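Local coordinates for tubulin-like protein CetZ (Methanosaeta thermophila, PDB 3ZID) that binds GTP and, as a tubulin/FtsZ-family GTPase of the archaeal cytoskeleton, is probably involved in the control of cell shape, at residues Ile275-Val286 and Gly306-Leu317. Numbering follows the deposited sequence.
Sequences IVIQGSREYLNV and GIVIKKGEPRVL
Pro314 lays its CD over one face of the Tyr283 ring, 3.9 Å from the centroid, a CH-pi contact, while Gly312 O lies at the ring edge, 3.6 Å from Tyr283 CD2. Tyr283 OH lies 2.8 Å from Glu313 OE1, the carboxylate turned 70° to the ring. Ile309 CD1 sits on one face of the Arg281 guanidinium, near its rim. Gln278 OE1 lies at the edge of the Arg315 guanidinium, near its plane, gripped side-on by Arg315 NE (2.6 Å) and NH2 (2.8 Å), the latter on a lone pair; amide and guanidinium are nearly coplanar. Gln278 reaches this edge with CG anti to its backbone N (chi1 -180°) and an extended chain. With a weak bond from Gln278 NE2 to Glu206, this grip should limit the amide's turning. Phe203 of helix 186-210 adds a cation-pi contact to Arg315. Ser280 N bonds Gly312 O, and Ser280 OG accepts Gly312 N at 2.8 Å. Val276 CG1 meets Val308 CG2 on the face covered by helix 186-210; on the other, Ile277 CD1 packs on Val316 CG2 beneath helix 246-252. Strand 270-279, helix 286-296 and strand 302-309 form a beta-alpha-beta crossover; the chain then turns at 310-314 and returns as strand 315-322 on the other side of strand 270-279, antiparallel to it, in the mixed four-stranded sheet of the C-terminal domain characteristic of the tubulin/FtsZ fold.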
loop_
_atom_site.group_PDB
_atom_site.type_symbol
_atom_site.label_atom_id
_atom_site.label_comp_id
_atom_site.label_asym_id
_atom_site.label_seq_id
_atom_site.Cartn_x
_atom_site.Cartn_y
_atom_site.Cartn_z
ATOM N N ILE A 275 8.032 -2.731 16.769
ATOM C CA ILE A 275 7.584 -4.108 16.972
ATOM C C ILE A 275 6.509 -4.141 18.061
ATOM O O ILE A 275 6.751 -3.688 19.169
ATOM C CB ILE A 275 8.753 -5.037 17.398
ATOM C CG1 ILE A 275 9.958 -4.902 16.459
ATOM C CG2 ILE A 275 8.288 -6.477 17.495
ATOM C CD1 ILE A 275 9.715 -5.351 15.063
ATOM N N VAL A 276 5.326 -4.651 17.742
ATOM C CA VAL A 276 4.241 -4.745 18.705
ATOM C C VAL A 276 3.966 -6.209 18.983
ATOM O O VAL A 276 3.746 -6.982 18.057
ATOM C CB VAL A 276 2.928 -4.086 18.184
ATOM C CG1 VAL A 276 1.823 -4.161 19.255
ATOM C CG2 VAL A 276 3.178 -2.656 17.790
ATOM N N ILE A 277 4.028 -6.585 20.260
ATOM C CA ILE A 277 3.714 -7.941 20.701
ATOM C C ILE A 277 2.372 -7.930 21.412
ATOM O O ILE A 277 2.155 -7.154 22.348
ATOM C CB ILE A 277 4.743 -8.483 21.716
ATOM C CG1 ILE A 277 6.166 -8.146 21.289
ATOM C CG2 ILE A 277 4.555 -10.001 21.913
ATOM C CD1 ILE A 277 6.708 -9.119 20.308
ATOM N N GLN A 278 1.469 -8.782 20.960
ATOM C CA GLN A 278 0.140 -8.837 21.538
ATOM C C GLN A 278 -0.204 -10.258 21.923
ATOM O O GLN A 278 0.014 -11.175 21.139
ATOM C CB GLN A 278 -0.885 -8.320 20.532
ATOM C CG GLN A 278 -2.310 -8.324 21.038
ATOM C CD GLN A 278 -3.273 -7.738 20.013
ATOM O OE1 GLN A 278 -3.446 -8.272 18.926
ATOM N NE2 GLN A 278 -3.868 -6.608 20.352
ATOM N N GLY A 279 -0.785 -10.443 23.105
ATOM C CA GLY A 279 -1.227 -11.770 23.491
ATOM C C GLY A 279 -1.573 -11.858 24.966
ATOM O O GLY A 279 -1.472 -10.857 25.674
ATOM N N SER A 280 -2.011 -13.037 25.409
ATOM C CA SER A 280 -2.331 -13.246 26.826
ATOM C C SER A 280 -1.133 -12.911 27.683
ATOM O O SER A 280 0.006 -13.159 27.304
ATOM C CB SER A 280 -2.791 -14.680 27.094
ATOM O OG SER A 280 -3.969 -14.975 26.368
ATOM N N ARG A 281 -1.400 -12.352 28.854
ATOM C CA ARG A 281 -0.352 -11.872 29.741
ATOM C C ARG A 281 0.660 -12.997 30.057
ATOM O O ARG A 281 1.863 -12.761 30.186
ATOM C CB ARG A 281 -0.995 -11.333 31.032
ATOM C CG ARG A 281 -0.056 -10.704 32.044
ATOM C CD ARG A 281 -0.823 -10.359 33.339
ATOM N NE ARG A 281 -1.888 -9.378 33.167
ATOM C CZ ARG A 281 -1.728 -8.053 33.111
ATOM N NH1 ARG A 281 -0.524 -7.486 33.217
ATOM N NH2 ARG A 281 -2.794 -7.283 32.960
ATOM N N GLU A 282 0.177 -14.227 30.196
ATOM C CA GLU A 282 1.087 -15.295 30.615
ATOM C C GLU A 282 2.171 -15.569 29.561
ATOM O O GLU A 282 3.219 -16.100 29.868
ATOM C CB GLU A 282 0.335 -16.573 30.999
ATOM C CG GLU A 282 -0.482 -17.204 29.883
ATOM C CD GLU A 282 -1.906 -16.664 29.818
ATOM O OE1 GLU A 282 -2.168 -15.559 30.376
ATOM O OE2 GLU A 282 -2.754 -17.356 29.200
ATOM N N TYR A 283 1.923 -15.186 28.321
ATOM C CA TYR A 283 2.928 -15.360 27.284
ATOM C C TYR A 283 3.962 -14.250 27.230
ATOM O O TYR A 283 4.940 -14.370 26.496
ATOM C CB TYR A 283 2.258 -15.440 25.930
ATOM C CG TYR A 283 1.382 -16.646 25.758
ATOM C CD1 TYR A 283 1.878 -17.926 25.989
ATOM C CD2 TYR A 283 0.071 -16.512 25.318
ATOM C CE1 TYR A 283 1.092 -19.044 25.802
ATOM C CE2 TYR A 283 -0.724 -17.623 25.131
ATOM C CZ TYR A 283 -0.206 -18.890 25.376
ATOM O OH TYR A 283 -0.994 -19.998 25.185
ATOM N N LEU A 284 3.736 -13.165 27.966
ATOM C CA LEU A 284 4.536 -11.939 27.801
ATOM C C LEU A 284 5.584 -11.743 28.879
ATOM O O LEU A 284 5.292 -11.328 30.000
ATOM C CB LEU A 284 3.637 -10.704 27.714
ATOM C CG LEU A 284 2.547 -10.717 26.639
ATOM C CD1 LEU A 284 1.631 -9.511 26.772
ATOM C CD2 LEU A 284 3.102 -10.815 25.223
ATOM N N ASN A 285 6.819 -12.062 28.534
ATOM C CA ASN A 285 7.951 -11.884 29.417
ATOM C C ASN A 285 8.695 -10.642 28.949
ATOM O O ASN A 285 9.379 -10.677 27.922
ATOM C CB ASN A 285 8.838 -13.130 29.324
ATOM C CG ASN A 285 10.027 -13.096 30.269
ATOM O OD1 ASN A 285 10.585 -12.038 30.579
ATOM N ND2 ASN A 285 10.436 -14.276 30.719
ATOM N N VAL A 286 8.519 -9.541 29.671
ATOM C CA VAL A 286 9.104 -8.267 29.273
ATOM C C VAL A 286 10.616 -8.314 29.102
ATOM O O VAL A 286 11.166 -7.734 28.172
ATOM C CB VAL A 286 8.713 -7.136 30.249
ATOM C CG1 VAL A 286 9.203 -5.794 29.723
ATOM C CG2 VAL A 286 7.229 -7.120 30.426
ATOM N N GLY A 306 6.198 -2.204 21.596
ATOM C CA GLY A 306 4.965 -2.042 22.325
ATOM C C GLY A 306 4.454 -3.415 22.722
ATOM O O GLY A 306 4.552 -4.363 21.961
ATOM N N ILE A 307 3.922 -3.526 23.929
ATOM C CA ILE A 307 3.278 -4.756 24.342
ATOM C C ILE A 307 1.796 -4.473 24.569
ATOM O O ILE A 307 1.441 -3.471 25.185
ATOM C CB ILE A 307 3.959 -5.337 25.581
ATOM C CG1 ILE A 307 5.473 -5.260 25.401
ATOM C CG2 ILE A 307 3.603 -6.769 25.756
ATOM C CD1 ILE A 307 6.256 -5.429 26.682
ATOM N N VAL A 308 0.928 -5.309 23.994
ATOM C CA VAL A 308 -0.503 -5.150 24.188
ATOM C C VAL A 308 -1.069 -6.437 24.754
ATOM O O VAL A 308 -1.011 -7.476 24.118
ATOM C CB VAL A 308 -1.250 -4.819 22.870
ATOM C CG1 VAL A 308 -2.729 -4.537 23.160
ATOM C CG2 VAL A 308 -0.605 -3.618 22.180
ATOM N N ILE A 309 -1.632 -6.357 25.950
ATOM C CA ILE A 309 -2.254 -7.508 26.548
ATOM C C ILE A 309 -3.642 -7.703 25.984
ATOM O O ILE A 309 -4.477 -6.807 26.017
ATOM C CB ILE A 309 -2.287 -7.385 28.067
ATOM C CG1 ILE A 309 -0.859 -7.134 28.562
ATOM C CG2 ILE A 309 -2.942 -8.654 28.694
ATOM C CD1 ILE A 309 -0.749 -6.889 30.011
ATOM N N LYS A 310 -3.879 -8.886 25.452
ATOM C CA LYS A 310 -5.173 -9.217 24.911
ATOM C C LYS A 310 -5.190 -10.726 24.798
ATOM O O LYS A 310 -4.256 -11.323 24.252
ATOM C CB LYS A 310 -5.367 -8.567 23.532
ATOM C CG LYS A 310 -6.742 -8.795 22.933
ATOM C CD LYS A 310 -6.758 -8.389 21.451
ATOM C CE LYS A 310 -8.090 -8.692 20.768
ATOM N NZ LYS A 310 -8.013 -8.435 19.297
ATOM N N LYS A 311 -6.248 -11.340 25.311
ATOM C CA LYS A 311 -6.362 -12.795 25.338
ATOM C C LYS A 311 -6.125 -13.465 23.987
ATOM O O LYS A 311 -6.804 -13.181 23.002
ATOM C CB LYS A 311 -7.722 -13.224 25.911
ATOM C CG LYS A 311 -7.884 -14.739 26.048
ATOM C CD LYS A 311 -9.128 -15.102 26.851
ATOM C CE LYS A 311 -9.262 -16.615 27.067
ATOM N NZ LYS A 311 -8.126 -17.175 27.862
ATOM N N GLY A 312 -5.145 -14.363 23.953
ATOM C CA GLY A 312 -4.878 -15.134 22.758
ATOM C C GLY A 312 -3.440 -15.574 22.658
ATOM O O GLY A 312 -2.573 -15.095 23.386
ATOM N N GLU A 313 -3.186 -16.478 21.722
ATOM C CA GLU A 313 -1.830 -16.887 21.398
ATOM C C GLU A 313 -1.140 -15.661 20.798
ATOM O O GLU A 313 -1.762 -14.892 20.079
ATOM C CB GLU A 313 -1.852 -18.049 20.410
ATOM C CG GLU A 313 -2.829 -19.167 20.786
ATOM C CD GLU A 313 -2.528 -19.755 22.147
ATOM O OE1 GLU A 313 -1.353 -20.076 22.413
ATOM O OE2 GLU A 313 -3.462 -19.892 22.962
ATOM N N PRO A 314 0.129 -15.447 21.148
ATOM C CA PRO A 314 0.813 -14.217 20.751
ATOM C C PRO A 314 0.911 -13.994 19.238
ATOM O O PRO A 314 1.022 -14.941 18.467
ATOM C CB PRO A 314 2.204 -14.360 21.371
ATOM C CG PRO A 314 2.327 -15.838 21.739
ATOM C CD PRO A 314 0.959 -16.301 22.021
ATOM N N ARG A 315 0.825 -12.727 18.845
ATOM C CA ARG A 315 1.070 -12.329 17.475
ATOM C C ARG A 315 1.939 -11.073 17.504
ATOM O O ARG A 315 1.970 -10.312 18.488
ATOM C CB ARG A 315 -0.228 -12.083 16.705
ATOM C CG ARG A 315 -1.111 -10.976 17.260
ATOM C CD ARG A 315 -2.208 -10.650 16.237
ATOM N NE ARG A 315 -3.057 -9.552 16.691
ATOM C CZ ARG A 315 -4.032 -9.015 15.963
ATOM N NH1 ARG A 315 -4.270 -9.477 14.744
ATOM N NH2 ARG A 315 -4.773 -8.027 16.459
ATOM N N VAL A 316 2.670 -10.872 16.423
ATOM C CA VAL A 316 3.597 -9.772 16.342
ATOM C C VAL A 316 3.322 -8.990 15.075
ATOM O O VAL A 316 3.136 -9.559 13.995
ATOM C CB VAL A 316 5.064 -10.261 16.333
ATOM C CG1 VAL A 316 6.023 -9.079 16.193
ATOM C CG2 VAL A 316 5.373 -11.036 17.615
ATOM N N LEU A 317 3.300 -7.681 15.233
ATOM C CA LEU A 317 3.279 -6.775 14.107
ATOM C C LEU A 317 4.585 -6.009 14.065
ATOM O O LEU A 317 5.031 -5.455 15.056
ATOM C CB LEU A 317 2.112 -5.802 14.221
ATOM C CG LEU A 317 2.059 -4.758 13.091
ATOM C CD1 LEU A 317 1.430 -5.360 11.886
ATOM C CD2 LEU A 317 1.265 -3.552 13.548
#